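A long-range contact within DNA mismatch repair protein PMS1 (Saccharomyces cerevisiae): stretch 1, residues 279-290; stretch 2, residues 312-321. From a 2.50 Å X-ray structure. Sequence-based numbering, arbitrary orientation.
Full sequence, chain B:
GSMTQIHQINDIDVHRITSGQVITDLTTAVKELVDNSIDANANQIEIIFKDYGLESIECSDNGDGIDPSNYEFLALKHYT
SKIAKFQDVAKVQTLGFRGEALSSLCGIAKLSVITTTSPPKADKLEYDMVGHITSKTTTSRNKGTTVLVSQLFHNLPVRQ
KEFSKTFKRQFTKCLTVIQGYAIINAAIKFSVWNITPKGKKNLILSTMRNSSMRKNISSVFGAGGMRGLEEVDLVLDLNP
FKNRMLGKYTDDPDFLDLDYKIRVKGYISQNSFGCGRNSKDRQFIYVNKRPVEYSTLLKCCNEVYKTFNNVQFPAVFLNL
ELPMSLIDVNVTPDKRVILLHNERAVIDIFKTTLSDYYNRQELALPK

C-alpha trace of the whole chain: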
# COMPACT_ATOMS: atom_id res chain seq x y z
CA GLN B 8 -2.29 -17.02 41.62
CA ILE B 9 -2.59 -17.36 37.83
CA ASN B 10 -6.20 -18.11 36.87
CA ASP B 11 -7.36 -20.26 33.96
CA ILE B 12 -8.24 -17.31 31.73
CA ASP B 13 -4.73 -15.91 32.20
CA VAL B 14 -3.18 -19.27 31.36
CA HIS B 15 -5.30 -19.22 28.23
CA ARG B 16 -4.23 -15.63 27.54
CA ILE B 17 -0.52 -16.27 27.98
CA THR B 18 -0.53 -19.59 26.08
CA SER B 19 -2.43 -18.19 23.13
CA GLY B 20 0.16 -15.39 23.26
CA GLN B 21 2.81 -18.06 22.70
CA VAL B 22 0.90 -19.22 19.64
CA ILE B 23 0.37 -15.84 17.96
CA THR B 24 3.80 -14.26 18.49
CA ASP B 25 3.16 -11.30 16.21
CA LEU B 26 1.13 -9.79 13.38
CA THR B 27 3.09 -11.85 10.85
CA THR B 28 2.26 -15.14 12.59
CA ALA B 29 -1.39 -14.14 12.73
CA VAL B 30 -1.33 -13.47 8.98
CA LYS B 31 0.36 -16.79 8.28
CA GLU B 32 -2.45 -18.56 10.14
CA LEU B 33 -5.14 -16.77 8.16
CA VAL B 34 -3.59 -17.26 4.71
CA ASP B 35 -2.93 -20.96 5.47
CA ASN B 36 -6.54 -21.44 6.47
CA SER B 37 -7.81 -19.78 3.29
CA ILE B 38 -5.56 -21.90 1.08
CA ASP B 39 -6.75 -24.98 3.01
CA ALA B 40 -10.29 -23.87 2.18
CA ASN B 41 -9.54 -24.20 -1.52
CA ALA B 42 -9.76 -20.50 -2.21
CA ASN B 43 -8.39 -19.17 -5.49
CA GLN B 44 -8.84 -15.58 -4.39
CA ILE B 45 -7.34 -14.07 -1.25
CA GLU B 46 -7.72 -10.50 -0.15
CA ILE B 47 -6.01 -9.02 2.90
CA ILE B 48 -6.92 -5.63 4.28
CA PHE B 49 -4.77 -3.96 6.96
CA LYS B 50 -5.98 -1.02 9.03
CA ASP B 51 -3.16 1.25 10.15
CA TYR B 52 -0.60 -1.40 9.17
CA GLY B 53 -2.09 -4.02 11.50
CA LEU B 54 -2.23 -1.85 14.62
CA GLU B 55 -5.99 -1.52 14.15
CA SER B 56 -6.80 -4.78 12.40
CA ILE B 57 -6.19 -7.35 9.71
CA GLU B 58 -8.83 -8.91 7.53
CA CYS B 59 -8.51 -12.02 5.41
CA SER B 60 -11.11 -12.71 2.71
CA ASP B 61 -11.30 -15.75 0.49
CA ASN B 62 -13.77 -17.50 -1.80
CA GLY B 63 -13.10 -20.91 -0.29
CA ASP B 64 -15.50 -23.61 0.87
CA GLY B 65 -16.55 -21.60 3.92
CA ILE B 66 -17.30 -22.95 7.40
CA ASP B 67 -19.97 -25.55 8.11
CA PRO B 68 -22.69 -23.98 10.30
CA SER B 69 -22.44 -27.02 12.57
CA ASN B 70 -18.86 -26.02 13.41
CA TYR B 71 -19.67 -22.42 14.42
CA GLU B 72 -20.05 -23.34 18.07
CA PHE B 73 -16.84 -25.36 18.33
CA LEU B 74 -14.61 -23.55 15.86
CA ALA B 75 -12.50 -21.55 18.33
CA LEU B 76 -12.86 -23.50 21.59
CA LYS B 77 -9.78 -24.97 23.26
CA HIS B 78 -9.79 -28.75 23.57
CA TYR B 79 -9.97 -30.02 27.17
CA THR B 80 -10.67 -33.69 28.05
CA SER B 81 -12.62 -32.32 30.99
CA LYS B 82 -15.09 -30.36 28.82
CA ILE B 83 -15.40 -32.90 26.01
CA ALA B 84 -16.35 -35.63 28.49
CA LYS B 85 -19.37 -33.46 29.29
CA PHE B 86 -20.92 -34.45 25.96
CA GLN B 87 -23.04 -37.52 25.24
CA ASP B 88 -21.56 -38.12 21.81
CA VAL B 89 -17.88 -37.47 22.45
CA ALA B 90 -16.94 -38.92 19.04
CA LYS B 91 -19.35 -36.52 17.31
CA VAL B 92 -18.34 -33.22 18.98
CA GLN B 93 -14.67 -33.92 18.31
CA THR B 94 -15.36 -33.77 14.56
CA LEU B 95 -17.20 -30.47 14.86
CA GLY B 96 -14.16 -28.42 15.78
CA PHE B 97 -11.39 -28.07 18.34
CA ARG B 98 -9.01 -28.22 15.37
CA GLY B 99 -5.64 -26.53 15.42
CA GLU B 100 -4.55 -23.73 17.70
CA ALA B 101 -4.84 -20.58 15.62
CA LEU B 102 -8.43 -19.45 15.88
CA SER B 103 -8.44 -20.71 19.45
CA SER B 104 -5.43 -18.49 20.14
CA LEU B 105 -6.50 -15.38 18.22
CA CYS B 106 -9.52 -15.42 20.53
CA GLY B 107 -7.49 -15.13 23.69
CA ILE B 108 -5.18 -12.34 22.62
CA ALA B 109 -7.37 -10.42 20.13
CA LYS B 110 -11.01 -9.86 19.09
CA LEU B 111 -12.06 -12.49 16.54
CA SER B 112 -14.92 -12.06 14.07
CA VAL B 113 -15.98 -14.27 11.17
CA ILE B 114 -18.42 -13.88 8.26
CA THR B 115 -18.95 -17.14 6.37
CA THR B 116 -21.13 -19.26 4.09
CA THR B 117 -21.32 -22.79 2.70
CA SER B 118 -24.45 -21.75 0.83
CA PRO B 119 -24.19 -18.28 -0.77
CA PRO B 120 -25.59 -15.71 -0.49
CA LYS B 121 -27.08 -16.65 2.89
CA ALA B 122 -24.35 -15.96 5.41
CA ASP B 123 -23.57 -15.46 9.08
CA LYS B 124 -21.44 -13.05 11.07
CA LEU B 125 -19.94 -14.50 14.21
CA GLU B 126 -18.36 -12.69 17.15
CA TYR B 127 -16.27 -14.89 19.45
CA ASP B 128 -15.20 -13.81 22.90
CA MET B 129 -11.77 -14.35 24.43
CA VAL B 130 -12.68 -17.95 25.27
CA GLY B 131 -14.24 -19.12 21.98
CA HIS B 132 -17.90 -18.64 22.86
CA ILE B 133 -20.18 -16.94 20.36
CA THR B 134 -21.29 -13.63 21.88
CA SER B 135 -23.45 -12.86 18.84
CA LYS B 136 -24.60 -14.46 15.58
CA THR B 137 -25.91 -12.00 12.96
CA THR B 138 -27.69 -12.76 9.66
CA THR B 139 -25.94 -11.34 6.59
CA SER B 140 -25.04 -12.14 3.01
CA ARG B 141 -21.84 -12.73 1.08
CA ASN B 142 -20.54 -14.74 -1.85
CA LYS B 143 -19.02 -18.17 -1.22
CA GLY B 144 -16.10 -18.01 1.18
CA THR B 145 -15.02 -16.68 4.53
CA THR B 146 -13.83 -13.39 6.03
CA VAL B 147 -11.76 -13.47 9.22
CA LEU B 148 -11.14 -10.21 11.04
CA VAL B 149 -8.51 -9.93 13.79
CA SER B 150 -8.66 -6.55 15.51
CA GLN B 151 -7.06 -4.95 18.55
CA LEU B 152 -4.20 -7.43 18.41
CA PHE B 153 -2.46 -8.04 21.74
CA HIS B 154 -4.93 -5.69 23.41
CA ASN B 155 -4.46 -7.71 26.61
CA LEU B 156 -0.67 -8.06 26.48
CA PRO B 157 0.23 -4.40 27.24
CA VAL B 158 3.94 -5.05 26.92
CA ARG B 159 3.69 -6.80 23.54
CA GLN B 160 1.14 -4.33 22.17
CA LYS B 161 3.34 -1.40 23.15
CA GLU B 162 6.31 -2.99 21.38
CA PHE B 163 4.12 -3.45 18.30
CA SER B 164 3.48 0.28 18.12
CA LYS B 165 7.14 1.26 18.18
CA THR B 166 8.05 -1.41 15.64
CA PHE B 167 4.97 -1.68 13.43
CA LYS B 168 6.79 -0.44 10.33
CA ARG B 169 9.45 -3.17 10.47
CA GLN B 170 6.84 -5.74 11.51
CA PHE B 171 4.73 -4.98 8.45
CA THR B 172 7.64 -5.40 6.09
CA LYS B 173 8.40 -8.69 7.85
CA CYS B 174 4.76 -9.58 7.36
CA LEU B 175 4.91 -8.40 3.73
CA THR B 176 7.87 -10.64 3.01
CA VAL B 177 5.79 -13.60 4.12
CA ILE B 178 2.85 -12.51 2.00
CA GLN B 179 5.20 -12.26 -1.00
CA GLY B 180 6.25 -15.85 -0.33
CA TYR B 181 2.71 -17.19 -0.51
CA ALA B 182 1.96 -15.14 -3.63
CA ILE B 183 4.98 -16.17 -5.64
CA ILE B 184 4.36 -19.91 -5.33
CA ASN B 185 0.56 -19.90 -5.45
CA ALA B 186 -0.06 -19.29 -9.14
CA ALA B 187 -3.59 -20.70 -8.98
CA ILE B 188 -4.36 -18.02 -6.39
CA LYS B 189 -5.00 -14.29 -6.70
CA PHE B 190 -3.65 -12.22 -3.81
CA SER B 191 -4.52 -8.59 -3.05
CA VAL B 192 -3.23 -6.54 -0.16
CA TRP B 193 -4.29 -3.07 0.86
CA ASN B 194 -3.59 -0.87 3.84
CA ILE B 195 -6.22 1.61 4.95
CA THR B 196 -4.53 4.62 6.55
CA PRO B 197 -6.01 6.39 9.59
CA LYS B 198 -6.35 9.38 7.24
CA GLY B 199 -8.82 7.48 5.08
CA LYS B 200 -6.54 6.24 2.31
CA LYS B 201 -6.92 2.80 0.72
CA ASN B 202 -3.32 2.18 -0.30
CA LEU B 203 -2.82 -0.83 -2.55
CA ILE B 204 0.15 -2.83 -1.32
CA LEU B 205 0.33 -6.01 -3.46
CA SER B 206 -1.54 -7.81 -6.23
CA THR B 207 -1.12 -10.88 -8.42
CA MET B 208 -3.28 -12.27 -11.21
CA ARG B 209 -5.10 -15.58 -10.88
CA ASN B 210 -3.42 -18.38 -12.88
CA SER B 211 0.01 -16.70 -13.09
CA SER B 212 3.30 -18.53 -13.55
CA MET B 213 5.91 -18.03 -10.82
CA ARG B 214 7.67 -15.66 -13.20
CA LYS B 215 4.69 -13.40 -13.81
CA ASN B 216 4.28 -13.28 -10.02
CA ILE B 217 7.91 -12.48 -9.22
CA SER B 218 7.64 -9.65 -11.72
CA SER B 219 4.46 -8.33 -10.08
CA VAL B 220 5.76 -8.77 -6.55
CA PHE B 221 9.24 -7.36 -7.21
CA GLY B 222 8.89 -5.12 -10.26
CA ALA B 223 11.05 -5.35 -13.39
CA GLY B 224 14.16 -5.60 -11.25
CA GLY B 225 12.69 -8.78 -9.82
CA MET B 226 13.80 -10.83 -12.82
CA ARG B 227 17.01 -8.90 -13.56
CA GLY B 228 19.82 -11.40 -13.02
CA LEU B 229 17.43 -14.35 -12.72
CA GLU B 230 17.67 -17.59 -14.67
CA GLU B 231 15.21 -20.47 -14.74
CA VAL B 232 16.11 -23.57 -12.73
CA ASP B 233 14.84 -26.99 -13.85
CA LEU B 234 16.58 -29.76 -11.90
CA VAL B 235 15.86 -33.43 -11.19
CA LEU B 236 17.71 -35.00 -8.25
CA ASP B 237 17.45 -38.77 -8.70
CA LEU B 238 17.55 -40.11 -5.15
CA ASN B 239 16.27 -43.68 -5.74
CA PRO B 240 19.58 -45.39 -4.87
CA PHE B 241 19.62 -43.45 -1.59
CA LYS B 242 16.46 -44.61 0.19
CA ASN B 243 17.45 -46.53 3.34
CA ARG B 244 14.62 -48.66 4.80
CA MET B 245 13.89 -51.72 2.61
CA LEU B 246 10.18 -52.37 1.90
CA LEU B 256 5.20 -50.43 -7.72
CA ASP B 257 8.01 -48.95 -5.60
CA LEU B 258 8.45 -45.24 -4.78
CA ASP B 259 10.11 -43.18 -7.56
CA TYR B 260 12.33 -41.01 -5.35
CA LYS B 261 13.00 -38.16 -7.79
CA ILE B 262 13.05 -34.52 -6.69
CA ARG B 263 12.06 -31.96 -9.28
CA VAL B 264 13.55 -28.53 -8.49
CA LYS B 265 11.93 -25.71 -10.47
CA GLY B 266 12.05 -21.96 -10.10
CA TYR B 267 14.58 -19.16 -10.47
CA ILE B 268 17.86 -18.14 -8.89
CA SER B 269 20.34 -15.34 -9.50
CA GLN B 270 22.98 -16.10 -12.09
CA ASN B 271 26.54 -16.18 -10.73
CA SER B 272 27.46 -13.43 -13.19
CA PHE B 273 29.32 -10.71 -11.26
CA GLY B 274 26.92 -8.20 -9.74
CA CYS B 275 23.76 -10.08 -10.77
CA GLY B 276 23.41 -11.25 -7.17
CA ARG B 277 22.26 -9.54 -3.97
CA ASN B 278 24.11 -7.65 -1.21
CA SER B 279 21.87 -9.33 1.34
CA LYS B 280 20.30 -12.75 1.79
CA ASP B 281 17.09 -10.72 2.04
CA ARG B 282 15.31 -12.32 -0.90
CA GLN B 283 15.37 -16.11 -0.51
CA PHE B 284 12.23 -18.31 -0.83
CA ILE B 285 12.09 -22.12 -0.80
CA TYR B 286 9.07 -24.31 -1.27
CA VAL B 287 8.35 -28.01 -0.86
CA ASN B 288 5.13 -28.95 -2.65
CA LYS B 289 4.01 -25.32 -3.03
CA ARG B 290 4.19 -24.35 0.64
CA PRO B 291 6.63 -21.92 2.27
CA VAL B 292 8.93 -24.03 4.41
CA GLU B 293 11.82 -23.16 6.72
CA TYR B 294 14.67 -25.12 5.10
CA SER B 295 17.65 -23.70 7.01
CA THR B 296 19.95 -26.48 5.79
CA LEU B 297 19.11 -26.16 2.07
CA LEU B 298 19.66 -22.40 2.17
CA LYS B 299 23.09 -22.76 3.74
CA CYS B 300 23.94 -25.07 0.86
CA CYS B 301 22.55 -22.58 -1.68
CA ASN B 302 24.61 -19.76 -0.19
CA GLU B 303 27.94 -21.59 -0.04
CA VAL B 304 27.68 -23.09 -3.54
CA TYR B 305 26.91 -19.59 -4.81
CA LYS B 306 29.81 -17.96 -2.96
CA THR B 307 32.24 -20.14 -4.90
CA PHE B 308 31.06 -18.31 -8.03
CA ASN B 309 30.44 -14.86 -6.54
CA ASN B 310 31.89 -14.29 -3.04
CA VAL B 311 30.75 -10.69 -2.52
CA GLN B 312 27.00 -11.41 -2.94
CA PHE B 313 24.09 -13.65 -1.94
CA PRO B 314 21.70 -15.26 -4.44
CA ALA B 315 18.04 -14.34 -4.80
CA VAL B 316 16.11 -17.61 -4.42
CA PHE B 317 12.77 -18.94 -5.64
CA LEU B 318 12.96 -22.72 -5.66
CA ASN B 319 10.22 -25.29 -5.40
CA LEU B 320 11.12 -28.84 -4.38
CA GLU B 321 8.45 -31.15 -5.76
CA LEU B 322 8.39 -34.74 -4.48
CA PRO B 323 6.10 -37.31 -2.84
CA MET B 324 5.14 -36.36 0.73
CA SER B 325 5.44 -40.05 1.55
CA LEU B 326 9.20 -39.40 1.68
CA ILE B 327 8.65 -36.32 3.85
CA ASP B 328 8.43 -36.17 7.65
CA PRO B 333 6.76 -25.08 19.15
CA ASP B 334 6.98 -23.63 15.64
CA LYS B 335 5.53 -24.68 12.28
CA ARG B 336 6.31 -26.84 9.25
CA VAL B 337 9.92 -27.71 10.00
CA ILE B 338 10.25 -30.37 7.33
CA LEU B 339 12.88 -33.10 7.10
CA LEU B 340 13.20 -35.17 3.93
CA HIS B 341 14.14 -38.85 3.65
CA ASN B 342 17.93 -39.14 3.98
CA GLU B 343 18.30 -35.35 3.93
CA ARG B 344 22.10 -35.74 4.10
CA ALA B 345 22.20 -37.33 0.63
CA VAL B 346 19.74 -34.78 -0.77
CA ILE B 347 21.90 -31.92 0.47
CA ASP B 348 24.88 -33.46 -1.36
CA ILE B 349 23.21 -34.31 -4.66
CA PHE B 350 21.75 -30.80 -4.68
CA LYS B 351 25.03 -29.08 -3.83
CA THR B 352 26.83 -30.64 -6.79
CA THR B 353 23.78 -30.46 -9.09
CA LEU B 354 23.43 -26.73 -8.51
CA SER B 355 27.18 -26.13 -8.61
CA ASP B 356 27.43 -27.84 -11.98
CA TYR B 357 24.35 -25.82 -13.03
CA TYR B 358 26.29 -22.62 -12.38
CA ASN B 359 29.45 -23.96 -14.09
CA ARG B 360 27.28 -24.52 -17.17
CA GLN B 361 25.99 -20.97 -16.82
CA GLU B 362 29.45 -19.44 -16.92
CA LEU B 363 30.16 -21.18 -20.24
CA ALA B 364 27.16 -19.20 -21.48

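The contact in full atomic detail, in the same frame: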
# COMPACT_ATOMS: atom_id res chain seq x y z
N SER B 279 22.43 -8.73 0.14
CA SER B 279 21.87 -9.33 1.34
C SER B 279 21.06 -10.57 1.03
O SER B 279 20.43 -10.67 -0.03
CB SER B 279 20.97 -8.31 2.04
OG SER B 279 20.21 -8.91 3.06
N LYS B 280 21.07 -11.53 1.95
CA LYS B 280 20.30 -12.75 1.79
C LYS B 280 18.87 -12.38 2.20
O LYS B 280 18.21 -13.11 2.94
CB LYS B 280 20.86 -13.85 2.69
N ASP B 281 18.41 -11.24 1.72
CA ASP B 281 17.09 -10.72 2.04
C ASP B 281 15.97 -11.17 1.11
O ASP B 281 14.81 -10.88 1.36
CB ASP B 281 17.11 -9.19 2.08
CG ASP B 281 17.26 -8.57 0.70
OD1 ASP B 281 17.04 -7.34 0.56
OD2 ASP B 281 17.60 -9.30 -0.26
N ARG B 282 16.32 -11.87 0.04
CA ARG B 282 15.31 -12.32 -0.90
C ARG B 282 15.45 -13.79 -1.26
O ARG B 282 15.73 -14.13 -2.42
CB ARG B 282 15.37 -11.45 -2.16
CG ARG B 282 14.16 -11.58 -3.08
CD ARG B 282 14.18 -10.55 -4.21
NE ARG B 282 14.17 -9.18 -3.70
CZ ARG B 282 14.00 -8.09 -4.45
NH1 ARG B 282 13.82 -8.19 -5.76
NH2 ARG B 282 14.02 -6.90 -3.88
N GLN B 283 15.25 -14.67 -0.28
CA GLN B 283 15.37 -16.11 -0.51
C GLN B 283 14.10 -16.88 -0.10
O GLN B 283 13.72 -16.89 1.08
CB GLN B 283 16.60 -16.64 0.23
CG GLN B 283 17.85 -15.75 0.09
CD GLN B 283 19.13 -16.43 0.55
OE1 GLN B 283 19.19 -17.02 1.63
NE2 GLN B 283 20.17 -16.35 -0.27
N PHE B 284 13.45 -17.53 -1.07
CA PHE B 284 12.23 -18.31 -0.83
C PHE B 284 12.39 -19.75 -1.31
O PHE B 284 12.83 -20.00 -2.44
CB PHE B 284 11.03 -17.70 -1.57
CG PHE B 284 10.73 -16.29 -1.20
CD1 PHE B 284 11.44 -15.24 -1.77
CD2 PHE B 284 9.73 -15.99 -0.29
CE1 PHE B 284 11.16 -13.92 -1.43
CE2 PHE B 284 9.44 -14.67 0.06
CZ PHE B 284 10.16 -13.63 -0.52
N ILE B 285 12.01 -20.70 -0.46
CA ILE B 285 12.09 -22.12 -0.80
C ILE B 285 10.77 -22.79 -0.51
O ILE B 285 10.17 -22.59 0.55
CB ILE B 285 13.13 -22.84 0.04
CG1 ILE B 285 12.77 -22.61 1.51
CG2 ILE B 285 14.52 -22.35 -0.31
CD1 ILE B 285 13.75 -23.08 2.49
N TYR B 286 10.32 -23.62 -1.44
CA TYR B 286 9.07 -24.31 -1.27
C TYR B 286 9.17 -25.81 -1.51
O TYR B 286 9.91 -26.27 -2.38
CB TYR B 286 8.02 -23.74 -2.22
CG TYR B 286 7.94 -22.24 -2.27
CD1 TYR B 286 8.86 -21.50 -3.01
CD2 TYR B 286 6.89 -21.57 -1.66
CE1 TYR B 286 8.72 -20.13 -3.15
CE2 TYR B 286 6.74 -20.20 -1.78
CZ TYR B 286 7.65 -19.48 -2.54
OH TYR B 286 7.45 -18.14 -2.75
N VAL B 287 8.41 -26.56 -0.72
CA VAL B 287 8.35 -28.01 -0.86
C VAL B 287 6.86 -28.27 -1.07
O VAL B 287 6.05 -28.09 -0.16
CB VAL B 287 8.86 -28.73 0.39
CG1 VAL B 287 8.71 -30.24 0.23
CG2 VAL B 287 10.32 -28.37 0.62
N ASN B 288 6.52 -28.69 -2.28
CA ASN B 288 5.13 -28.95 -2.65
C ASN B 288 4.28 -27.70 -2.42
O ASN B 288 3.30 -27.73 -1.67
CB ASN B 288 4.56 -30.14 -1.88
CG ASN B 288 5.27 -31.45 -2.22
OD1 ASN B 288 5.73 -31.65 -3.35
ND2 ASN B 288 5.35 -32.34 -1.24
N LYS B 289 4.69 -26.61 -3.06
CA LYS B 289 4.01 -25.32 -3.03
C LYS B 289 3.67 -24.67 -1.69
O LYS B 289 2.71 -23.92 -1.59
CB LYS B 289 2.74 -25.40 -3.87
CG LYS B 289 2.96 -25.99 -5.26
CD LYS B 289 3.97 -25.17 -6.05
CE LYS B 289 4.08 -25.66 -7.49
NZ LYS B 289 5.07 -24.87 -8.30
N ARG B 290 4.46 -24.94 -0.66
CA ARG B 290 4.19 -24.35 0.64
C ARG B 290 5.46 -23.78 1.25
O ARG B 290 6.48 -24.47 1.33
CB ARG B 290 3.58 -25.39 1.58
CG ARG B 290 2.35 -26.05 1.01
CD ARG B 290 1.83 -27.17 1.88
NE ARG B 290 0.63 -27.78 1.31
CZ ARG B 290 -0.00 -28.82 1.85
NH1 ARG B 290 0.45 -29.36 2.98
NH2 ARG B 290 -1.09 -29.31 1.27
N GLN B 312 28.45 -11.54 -2.80
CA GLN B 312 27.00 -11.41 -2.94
C GLN B 312 26.24 -12.69 -2.61
O GLN B 312 26.79 -13.79 -2.68
CB GLN B 312 26.61 -11.01 -4.37
CG GLN B 312 27.09 -9.66 -4.81
CD GLN B 312 26.60 -9.30 -6.18
OE1 GLN B 312 26.84 -10.03 -7.15
NE2 GLN B 312 25.90 -8.18 -6.29
N PHE B 313 24.96 -12.53 -2.27
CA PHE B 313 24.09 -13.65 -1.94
C PHE B 313 23.07 -13.79 -3.07
O PHE B 313 22.65 -12.80 -3.67
CB PHE B 313 23.35 -13.40 -0.62
CG PHE B 313 24.26 -13.18 0.54
CD1 PHE B 313 24.81 -11.92 0.78
CD2 PHE B 313 24.61 -14.23 1.38
CE1 PHE B 313 25.68 -11.71 1.85
CE2 PHE B 313 25.49 -14.04 2.44
CZ PHE B 313 26.02 -12.78 2.67
N PRO B 314 22.66 -15.02 -3.37
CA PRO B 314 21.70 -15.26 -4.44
C PRO B 314 20.24 -15.04 -4.07
O PRO B 314 19.83 -15.34 -2.95
CB PRO B 314 21.96 -16.70 -4.82
CG PRO B 314 22.24 -17.32 -3.48
CD PRO B 314 23.16 -16.30 -2.82
N ALA B 315 19.47 -14.51 -5.01
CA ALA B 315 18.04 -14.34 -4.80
C ALA B 315 17.50 -15.75 -5.09
O ALA B 315 17.86 -16.36 -6.10
CB ALA B 315 17.47 -13.33 -5.78
N VAL B 316 16.63 -16.26 -4.22
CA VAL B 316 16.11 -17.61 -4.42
C VAL B 316 14.60 -17.76 -4.49
O VAL B 316 13.86 -17.12 -3.75
CB VAL B 316 16.59 -18.55 -3.30
CG1 VAL B 316 16.28 -20.00 -3.68
CG2 VAL B 316 18.07 -18.33 -3.05
N PHE B 317 14.18 -18.62 -5.41
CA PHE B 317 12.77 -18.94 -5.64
C PHE B 317 12.78 -20.37 -6.15
O PHE B 317 12.67 -20.61 -7.36
CB PHE B 317 12.16 -18.02 -6.70
CG PHE B 317 12.23 -16.57 -6.36
CD1 PHE B 317 13.16 -15.75 -6.99
CD2 PHE B 317 11.39 -16.02 -5.40
CE1 PHE B 317 13.24 -14.39 -6.68
CE2 PHE B 317 11.46 -14.67 -5.08
CZ PHE B 317 12.39 -13.85 -5.72
N LEU B 318 12.92 -21.33 -5.25
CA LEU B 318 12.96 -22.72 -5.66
C LEU B 318 11.90 -23.59 -5.04
O LEU B 318 11.67 -23.56 -3.83
CB LEU B 318 14.33 -23.31 -5.36
CG LEU B 318 15.48 -22.58 -6.04
CD1 LEU B 318 16.76 -23.30 -5.73
CD2 LEU B 318 15.25 -22.52 -7.54
N ASN B 319 11.24 -24.38 -5.88
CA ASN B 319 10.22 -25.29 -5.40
C ASN B 319 10.73 -26.71 -5.53
O ASN B 319 11.14 -27.13 -6.61
CB ASN B 319 8.93 -25.15 -6.20
CG ASN B 319 7.85 -26.12 -5.73
OD1 ASN B 319 7.33 -26.01 -4.61
ND2 ASN B 319 7.51 -27.08 -6.58
N LEU B 320 10.71 -27.44 -4.41
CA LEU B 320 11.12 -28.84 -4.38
C LEU B 320 9.83 -29.63 -4.43
O LEU B 320 9.01 -29.59 -3.50
CB LEU B 320 11.88 -29.18 -3.10
CG LEU B 320 13.15 -28.40 -2.75
CD1 LEU B 320 13.97 -29.21 -1.75
CD2 LEU B 320 13.96 -28.14 -4.01
N GLU B 321 9.64 -30.34 -5.54
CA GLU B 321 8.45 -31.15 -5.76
C GLU B 321 8.84 -32.62 -5.59
O GLU B 321 9.78 -33.09 -6.22
CB GLU B 321 7.92 -30.90 -7.17
CG GLU B 321 6.48 -31.35 -7.42
CD GLU B 321 5.48 -30.53 -6.63
OE1 GLU B 321 5.48 -29.29 -6.78
OE2 GLU B 321 4.69 -31.13 -5.87

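The two stretches meet as neighbouring parallel strands of a sheet. Strand 283-287 runs beside strand 316-321, with 14° between their directions. The register pairs Gln-283 with Val-316, Phe-284 with Phe-317, Ile-285 with Leu-318, Tyr-286 with Asn-319 and Val-287 with Leu-320. Together the stretches bury 859 Å² of surface.

Backbone hydrogen bonds form the core of the contact. They follow the parallel pattern, in which the even-numbered residues of stretch 1 bond to residues of stretch 2 that lie two apart. Val-316 N donates to Arg-282 O at 2.9 Å. Phe-284 N then donates to Val-316 O at 2.7 Å, and Leu-318 N to Phe-284 O at 3.1 Å. Tyr-286 N donates to Leu-318 O at 2.7 Å. Leu-320 N reaches Tyr-286 O at 2.5 Å, a very short bond that is nearly straight. Asn-288 N closes the ladder on Leu-320 O at 2.9 Å, just past the end of its strand. CA-H...O contacts supplement it, the shortest from Val-287 CA to Leu-320 O at 3.1 Å.

Side chains add polar links near both ends of the pairing. Gln-283 NE2 donates to Pro-314 O at 2.9 Å, tying the start of the first strand to the loop before the second. At the far end, Lys-289 N donates to Asn-319 OD1 at 3.1 Å. The amide of Asn-319 is also held from within its own stretch, because its ND2 donates to Glu-321 OE1 at 3.0 Å. One side chain thus accepts from the loop after strand 283-287 and donates to its own strand's end.

Apolar contacts lie on both faces of the sheet. On the face of Phe-284 and Tyr-286, the rings of Phe-284 and Phe-317 meet rim to rim. Their planes are only 9° apart, but the centroids are 5.5 Å apart and neither ring covers the other. The closest atoms are Phe-284 CD1 and Phe-317 CE2, at 3.4 Å. The aliphatic part of Arg-282 also meets the second ring, with its CG 3.9 Å from Phe-317 CZ. On the face of Ile-285 and Val-287, the branched side chains touch more loosely. Val-287 CG2 is 4.1 Å from Leu-320 CB, and Ile-285 CG2 is 4.5 Å from Val-316 CG1.

Before the strands begin, Phe-313 points toward stretch 1. Its CD1 lies 4.0 Å from Ser-279 CA, and its CD2 lies 4.0 Å from Lys-280 CB. The Lys-280 side chain is not modelled beyond CB.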